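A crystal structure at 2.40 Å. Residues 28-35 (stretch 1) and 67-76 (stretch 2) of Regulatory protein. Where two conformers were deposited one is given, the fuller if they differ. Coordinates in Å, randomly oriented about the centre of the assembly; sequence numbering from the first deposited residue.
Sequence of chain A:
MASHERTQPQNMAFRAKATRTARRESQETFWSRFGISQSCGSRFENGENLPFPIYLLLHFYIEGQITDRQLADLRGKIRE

Stretch 1 28-35: ETFWSRFG
Stretch 2, residues 67-76: TDRQLADLRG

Stretch 1 is the closing turn of a helix that begins earlier in the chain. The backbone runs helical from E28, a type I turn spans S32 to G35, and G35 is the first residue to leave helical phi/psi. G35, at phi 75° and psi 27°, finishes it as a Schellman motif: G35 N bonds S32 O at 3.0 Å, and the positive phi is one that glycine adopts readily. Stretch 2 is a helix from 68 to 75. T67, at -105/154, caps its start in a reciprocal box: Q70 N donates to T67 OG1 at 2.9 Å, and T67 N donates to Q70 OE1 at 2.8 Å. Regular bonds follow, such as L71 N to T67 O at 3.0 Å and R75 N to L71 O at 2.9 Å.

The register is set by R33 and L71, whose CA atoms lie 6.1 Å apart. D68, L71 and R75, spaced three and four residues along one side of the helix, supply all of stretch 2's close contacts, and the two stretches together bury 334 Å².

L71 (m, t) is the apolar centre. Its CA-to-CB bond points toward stretch 1, putting L71 CB 3.7 Å from R33 O, while L71 CD1 reaches F34 CE1 at 4.0 Å. F34 (chi1 m, chi2 -76°) starts out away from the helix, yet the end of its ring returns to meet the leucine obliquely.

R33 contributes the largest covered area. With chi1 m and chi2 and chi3 both t, its extended chain runs to D68 (m, chi2 -12°), where R33 CD lies 3.4 Å from D68 OD1. The salt bridge, R33 NE to D68 OD1 at 3.5 Å, is purely electrostatic: the carboxylate oxygen sits over one face of the guanidinium, and no N-H points at it. One water also joins the two residues, donating to the main-chain D68 O at 2.6 Å and accepting a weak bond from R33 NE at 3.3 Å.

R75 closes the other end of the contact. Chi1 is -87° and chi2 -152°, chi3 falls between wells at -134°, and chi4 is -152°; this given conformer carries R75 NH2 to S32 OG at 3.4 Å, a weak hydrogen bond with an N-H...O angle of 130°. S32 (chi1 p) accepts while its own hydroxyl donates to E28: S32 OG to E28 O is 2.5 Å. S32 O lies over one face of the R75 guanidinium.

The rule is economical: one leucine for packing, with a charged or polar contact toward each end of the helix.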

ATOM      1  N   GLU A  28      -2.440   7.685   6.019  1.00 29.57           N
ATOM      2  CA  GLU A  28      -3.279   6.980   6.994  1.00 32.20           C
ATOM      3  C   GLU A  28      -4.368   6.228   6.271  1.00 33.03           C
ATOM      4  O   GLU A  28      -4.613   5.053   6.564  1.00 29.52           O
ATOM      5  CB  GLU A  28      -3.909   7.977   7.977  1.00 34.70           C
ATOM      6  CG  GLU A  28      -4.915   7.430   9.016  1.00 43.14           C
ATOM      7  CD  GLU A  28      -4.414   6.250   9.854  1.00 47.62           C
ATOM      8  OE1 GLU A  28      -3.201   6.192  10.160  1.00 46.67           O
ATOM      9  OE2 GLU A  28      -5.254   5.384  10.223  1.00 49.95           O
ATOM     10  N   THR A  29      -5.023   6.924   5.332  1.00 32.36           N
ATOM     11  CA  THR A  29      -6.192   6.383   4.647  1.00 31.51           C
ATOM     12  C   THR A  29      -5.733   5.184   3.812  1.00 30.69           C
ATOM     13  O   THR A  29      -6.263   4.110   3.900  1.00 32.75           O
ATOM     14  CB  THR A  29      -6.873   7.460   3.750  1.00 33.38           C
ATOM     15  OG1 THR A  29      -7.460   8.499   4.560  1.00 34.10           O
ATOM     16  CG2 THR A  29      -7.964   6.867   2.927  1.00 32.60           C
ATOM     17  N   PHE A  30      -4.676   5.381   3.051  1.00 29.95           N
ATOM     18  CA  PHE A  30      -4.210   4.384   2.110  1.00 27.77           C
ATOM     19  C   PHE A  30      -3.602   3.158   2.806  1.00 27.76           C
ATOM     20  O   PHE A  30      -4.007   1.996   2.563  1.00 26.27           O
ATOM     21  CB  PHE A  30      -3.194   5.032   1.197  1.00 26.14           C
ATOM     22  CG  PHE A  30      -2.636   4.096   0.159  1.00 27.58           C
ATOM     23  CD1 PHE A  30      -3.309   3.868  -1.039  1.00 27.49           C
ATOM     24  CD2 PHE A  30      -1.451   3.485   0.369  1.00 26.47           C
ATOM     25  CE1 PHE A  30      -2.785   3.043  -1.992  1.00 26.84           C
ATOM     26  CE2 PHE A  30      -0.926   2.652  -0.565  1.00 28.18           C
ATOM     27  CZ  PHE A  30      -1.591   2.405  -1.745  1.00 27.96           C
ATOM     28  N   TRP A  31      -2.685   3.397   3.731  1.00 26.20           N
ATOM     29  CA  TRP A  31      -1.977   2.273   4.331  1.00 26.18           C
ATOM     30  C   TRP A  31      -2.793   1.453   5.331  1.00 25.93           C
ATOM     31  O   TRP A  31      -2.556   0.253   5.495  1.00 23.16           O
ATOM     32  CB  TRP A  31      -0.705   2.748   4.943  1.00 24.27           C
ATOM     33  CG  TRP A  31       0.225   3.105   3.938  1.00 23.96           C
ATOM     34  CD1 TRP A  31       0.521   4.370   3.497  1.00 26.97           C
ATOM     35  CD2 TRP A  31       1.031   2.207   3.173  1.00 23.90           C
ATOM     36  NE1 TRP A  31       1.470   4.313   2.494  1.00 26.19           N
ATOM     37  CE2 TRP A  31       1.809   2.997   2.292  1.00 24.27           C
ATOM     38  CE3 TRP A  31       1.171   0.808   3.148  1.00 22.20           C
ATOM     39  CZ2 TRP A  31       2.721   2.453   1.425  1.00 24.76           C
ATOM     40  CZ3 TRP A  31       2.050   0.257   2.277  1.00 24.32           C
ATOM     41  CH2 TRP A  31       2.832   1.085   1.407  1.00 27.92           C
ATOM     42  N   SER A  32      -3.802   2.080   5.923  1.00 26.10           N
ATOM     43  CA  SER A  32      -4.589   1.394   6.927  1.00 26.32           C
ATOM     44  C   SER A  32      -5.533   0.365   6.341  1.00 27.55           C
ATOM     45  O   SER A  32      -5.958  -0.520   7.064  1.00 32.46           O
ATOM     46  CB  SER A  32      -5.325   2.391   7.854  1.00 27.16           C
ATOM     47  OG  SER A  32      -6.205   3.205   7.113  1.00 31.09           O
ATOM     48  N   ARG A  33      -5.842   0.436   5.039  1.00 29.01           N
ATOM     49  CA  ARG A  33      -6.630  -0.647   4.381  1.00 26.63           C
ATOM     50  C   ARG A  33      -5.949  -1.982   4.500  1.00 26.80           C
ATOM     51  O   ARG A  33      -6.616  -3.003   4.378  1.00 25.45           O
ATOM     52  CB  ARG A  33      -6.823  -0.416   2.882  1.00 28.61           C
ATOM     53  CG  ARG A  33      -7.503   0.879   2.544  1.00 30.73           C
ATOM     54  CD  ARG A  33      -8.109   0.840   1.159  1.00 34.07           C
ATOM     55  NE  ARG A  33      -8.926   2.047   0.992  1.00 34.01           N
ATOM     56  CZ  ARG A  33      -8.505   3.171   0.400  1.00 33.85           C
ATOM     57  NH1 ARG A  33      -7.307   3.236  -0.161  1.00 34.26           N
ATOM     58  NH2 ARG A  33      -9.304   4.227   0.331  1.00 35.12           N
ATOM     59  N   PHE A  34      -4.613  -1.951   4.650  1.00 25.07           N
ATOM     60  CA  PHE A  34      -3.775  -3.143   4.788  1.00 25.88           C
ATOM     61  C   PHE A  34      -3.390  -3.432   6.252  1.00 26.98           C
ATOM     62  O   PHE A  34      -2.668  -4.369   6.525  1.00 22.79           O
ATOM     63  CB  PHE A  34      -2.479  -2.992   3.943  1.00 25.26           C
ATOM     64  CG  PHE A  34      -2.730  -2.603   2.507  1.00 25.87           C
ATOM     65  CD1 PHE A  34      -3.189  -3.533   1.592  1.00 25.00           C
ATOM     66  CD2 PHE A  34      -2.475  -1.316   2.066  1.00 27.51           C
ATOM     67  CE1 PHE A  34      -3.420  -3.184   0.285  1.00 26.16           C
ATOM     68  CE2 PHE A  34      -2.732  -0.950   0.761  1.00 28.42           C
ATOM     69  CZ  PHE A  34      -3.195  -1.899  -0.134  1.00 27.12           C
ATOM     70  N   GLY A  35      -3.849  -2.599   7.188  1.00 28.71           N
ATOM     71  CA  GLY A  35      -3.445  -2.730   8.579  1.00 26.92           C
ATOM     72  C   GLY A  35      -2.030  -2.244   8.828  1.00 28.87           C
ATOM     73  O   GLY A  35      -1.352  -2.699   9.744  1.00 30.46           O
ATOM     74  N   THR A  67      -9.884  -5.463  -4.055  1.00 26.51           N
ATOM     75  CA  THR A  67     -10.642  -4.214  -4.084  1.00 28.07           C
ATOM     76  C   THR A  67     -10.761  -3.580  -2.696  1.00 28.87           C
ATOM     77  O   THR A  67     -10.711  -4.260  -1.673  1.00 29.88           O
ATOM     78  CB  THR A  67     -12.104  -4.386  -4.559  1.00 27.97           C
ATOM     79  OG1 THR A  67     -12.834  -5.104  -3.562  1.00 27.07           O
ATOM     80  CG2 THR A  67     -12.205  -5.129  -5.898  1.00 27.57           C
ATOM     81  N   ASP A  68     -10.940  -2.265  -2.687  1.00 28.01           N
ATOM     82  CA  ASP A  68     -11.136  -1.520  -1.469  1.00 29.07           C
ATOM     83  C   ASP A  68     -12.239  -2.173  -0.684  1.00 28.37           C
ATOM     84  O   ASP A  68     -12.176  -2.205   0.533  1.00 27.39           O
ATOM     85  CB  ASP A  68     -11.525  -0.077  -1.783  1.00 31.67           C
ATOM     86  CG  ASP A  68     -10.333   0.784  -2.205  1.00 34.62           C
ATOM     87  OD1 ASP A  68      -9.163   0.369  -2.059  1.00 37.78           O
ATOM     88  OD2 ASP A  68     -10.556   1.914  -2.665  1.00 37.82           O
ATOM     89  N   ARG A  69     -13.265  -2.688  -1.370  1.00 29.10           N
ATOM     90  CA  ARG A  69     -14.439  -3.222  -0.664  1.00 28.42           C
ATOM     91  C   ARG A  69     -14.116  -4.540   0.028  1.00 27.46           C
ATOM     92  O   ARG A  69     -14.471  -4.769   1.190  1.00 30.50           O
ATOM     93  CB  ARG A  69     -15.667  -3.400  -1.597  1.00 30.43           C
ATOM     94  CG  ARG A  69     -16.845  -4.036  -0.849  1.00 30.91           C
ATOM     95  CD  ARG A  69     -17.979  -4.432  -1.756  1.00 37.43           C
ATOM     96  NE  ARG A  69     -18.786  -3.291  -2.149  1.00 41.81           N
ATOM     97  CZ  ARG A  69     -20.012  -3.019  -1.724  1.00 43.56           C
ATOM     98  NH1 ARG A  69     -20.630  -3.785  -0.841  1.00 43.10           N
ATOM     99  NH2 ARG A  69     -20.607  -1.926  -2.185  1.00 48.07           N
ATOM    100  N   GLN A  70     -13.470  -5.422  -0.709  1.00 24.32           N
ATOM    101  CA  GLN A  70     -12.883  -6.594  -0.102  1.00 25.41           C
ATOM    102  C   GLN A  70     -12.061  -6.256   1.155  1.00 25.24           C
ATOM    103  O   GLN A  70     -12.194  -6.895   2.160  1.00 26.85           O
ATOM    104  CB  GLN A  70     -11.983  -7.274  -1.103  1.00 26.52           C
ATOM    105  CG  GLN A  70     -12.727  -8.055  -2.149  1.00 27.55           C
ATOM    106  CD  GLN A  70     -11.720  -8.743  -3.047  1.00 30.36           C
ATOM    107  OE1 GLN A  70     -10.844  -8.081  -3.625  1.00 25.93           O
ATOM    108  NE2 GLN A  70     -11.785 -10.073  -3.120  1.00 30.95           N
ATOM    109  N   LEU A  71     -11.217  -5.240   1.107  1.00 27.34           N
ATOM    110  CA  LEU A  71     -10.378  -4.926   2.300  1.00 27.57           C
ATOM    111  C   LEU A  71     -11.254  -4.417   3.439  1.00 28.18           C
ATOM    112  O   LEU A  71     -11.118  -4.882   4.545  1.00 30.38           O
ATOM    113  CB  LEU A  71      -9.252  -3.942   1.969  1.00 24.72           C
ATOM    114  CG  LEU A  71      -8.260  -4.552   0.978  1.00 27.67           C
ATOM    115  CD1 LEU A  71      -7.361  -3.521   0.319  1.00 27.05           C
ATOM    116  CD2 LEU A  71      -7.383  -5.547   1.706  1.00 28.85           C
ATOM    117  N   ALA A  72     -12.153  -3.474   3.142  1.00 29.23           N
ATOM    118  CA  ALA A  72     -13.129  -2.961   4.119  1.00 29.55           C
ATOM    119  C   ALA A  72     -13.971  -4.061   4.760  1.00 30.89           C
ATOM    120  O   ALA A  72     -14.193  -4.046   5.978  1.00 38.31           O
ATOM    121  CB  ALA A  72     -14.010  -1.921   3.500  1.00 28.48           C
ATOM    122  N   ASP A  73     -14.361  -5.054   3.976  1.00 30.64           N
ATOM    123  CA  ASP A  73     -15.086  -6.216   4.546  1.00 31.32           C
ATOM    124  C   ASP A  73     -14.236  -6.934   5.550  1.00 34.17           C
ATOM    125  O   ASP A  73     -14.715  -7.362   6.575  1.00 38.28           O
ATOM    126  CB  ASP A  73     -15.488  -7.225   3.469  1.00 30.57           C
ATOM    127  CG  ASP A  73     -16.631  -6.724   2.565  1.00 33.08           C
ATOM    128  OD1 ASP A  73     -17.344  -5.745   2.883  1.00 30.71           O
ATOM    129  OD2 ASP A  73     -16.833  -7.339   1.521  1.00 35.89           O
ATOM    130  N   LEU A  74     -12.957  -7.066   5.239  1.00 36.18           N
ATOM    131  CA  LEU A  74     -12.023  -7.791   6.106  1.00 33.68           C
ATOM    132  C   LEU A  74     -11.650  -7.031   7.359  1.00 33.05           C
ATOM    133  O   LEU A  74     -11.449  -7.656   8.379  1.00 35.05           O
ATOM    134  CB  LEU A  74     -10.797  -8.235   5.308  1.00 30.57           C
ATOM    135  CG  LEU A  74     -11.235  -9.263   4.252  1.00 29.00           C
ATOM    136  CD1 LEU A  74     -10.218  -9.426   3.136  1.00 26.95           C
ATOM    137  CD2 LEU A  74     -11.589 -10.610   4.901  1.00 28.49           C
ATOM    138  N   ARG A  75     -11.565  -5.703   7.325  1.00 36.99           N
ATOM    139  CA  ARG A  75     -11.347  -4.911   8.570  0.50 39.78           C
ATOM    140  C   ARG A  75     -12.394  -5.232   9.632  1.00 43.38           C
ATOM    141  O   ARG A  75     -12.082  -5.485  10.772  1.00 43.07           O
ATOM    142  CB  ARG A  75     -11.470  -3.390   8.352  0.50 36.87           C
ATOM    143  CG  ARG A  75     -10.230  -2.634   7.911  0.50 36.94           C
ATOM    144  CD  ARG A  75     -10.263  -1.173   8.369  0.50 34.53           C
ATOM    145  NE  ARG A  75      -9.879  -0.263   7.292  0.50 34.54           N
ATOM    146  CZ  ARG A  75      -9.302   0.935   7.439  0.50 30.53           C
ATOM    147  NH1 ARG A  75      -8.971   1.438   8.636  0.50 27.58           N
ATOM    148  NH2 ARG A  75      -9.063   1.631   6.351  0.50 27.90           N
ATOM    149  N   GLY A  76     -13.666  -5.183   9.221  1.00 52.50           N
ATOM    150  CA  GLY A  76     -14.807  -5.220  10.168  1.00 63.49           C
ATOM    151  C   GLY A  76     -15.196  -6.565  10.793  1.00 63.07           C
ATOM    152  O   GLY A  76     -14.355  -7.436  11.030  1.00 63.75           O
TER
HETATM  153  O   HOH W   1     -11.106  -0.244   1.838  1.00 31.99           O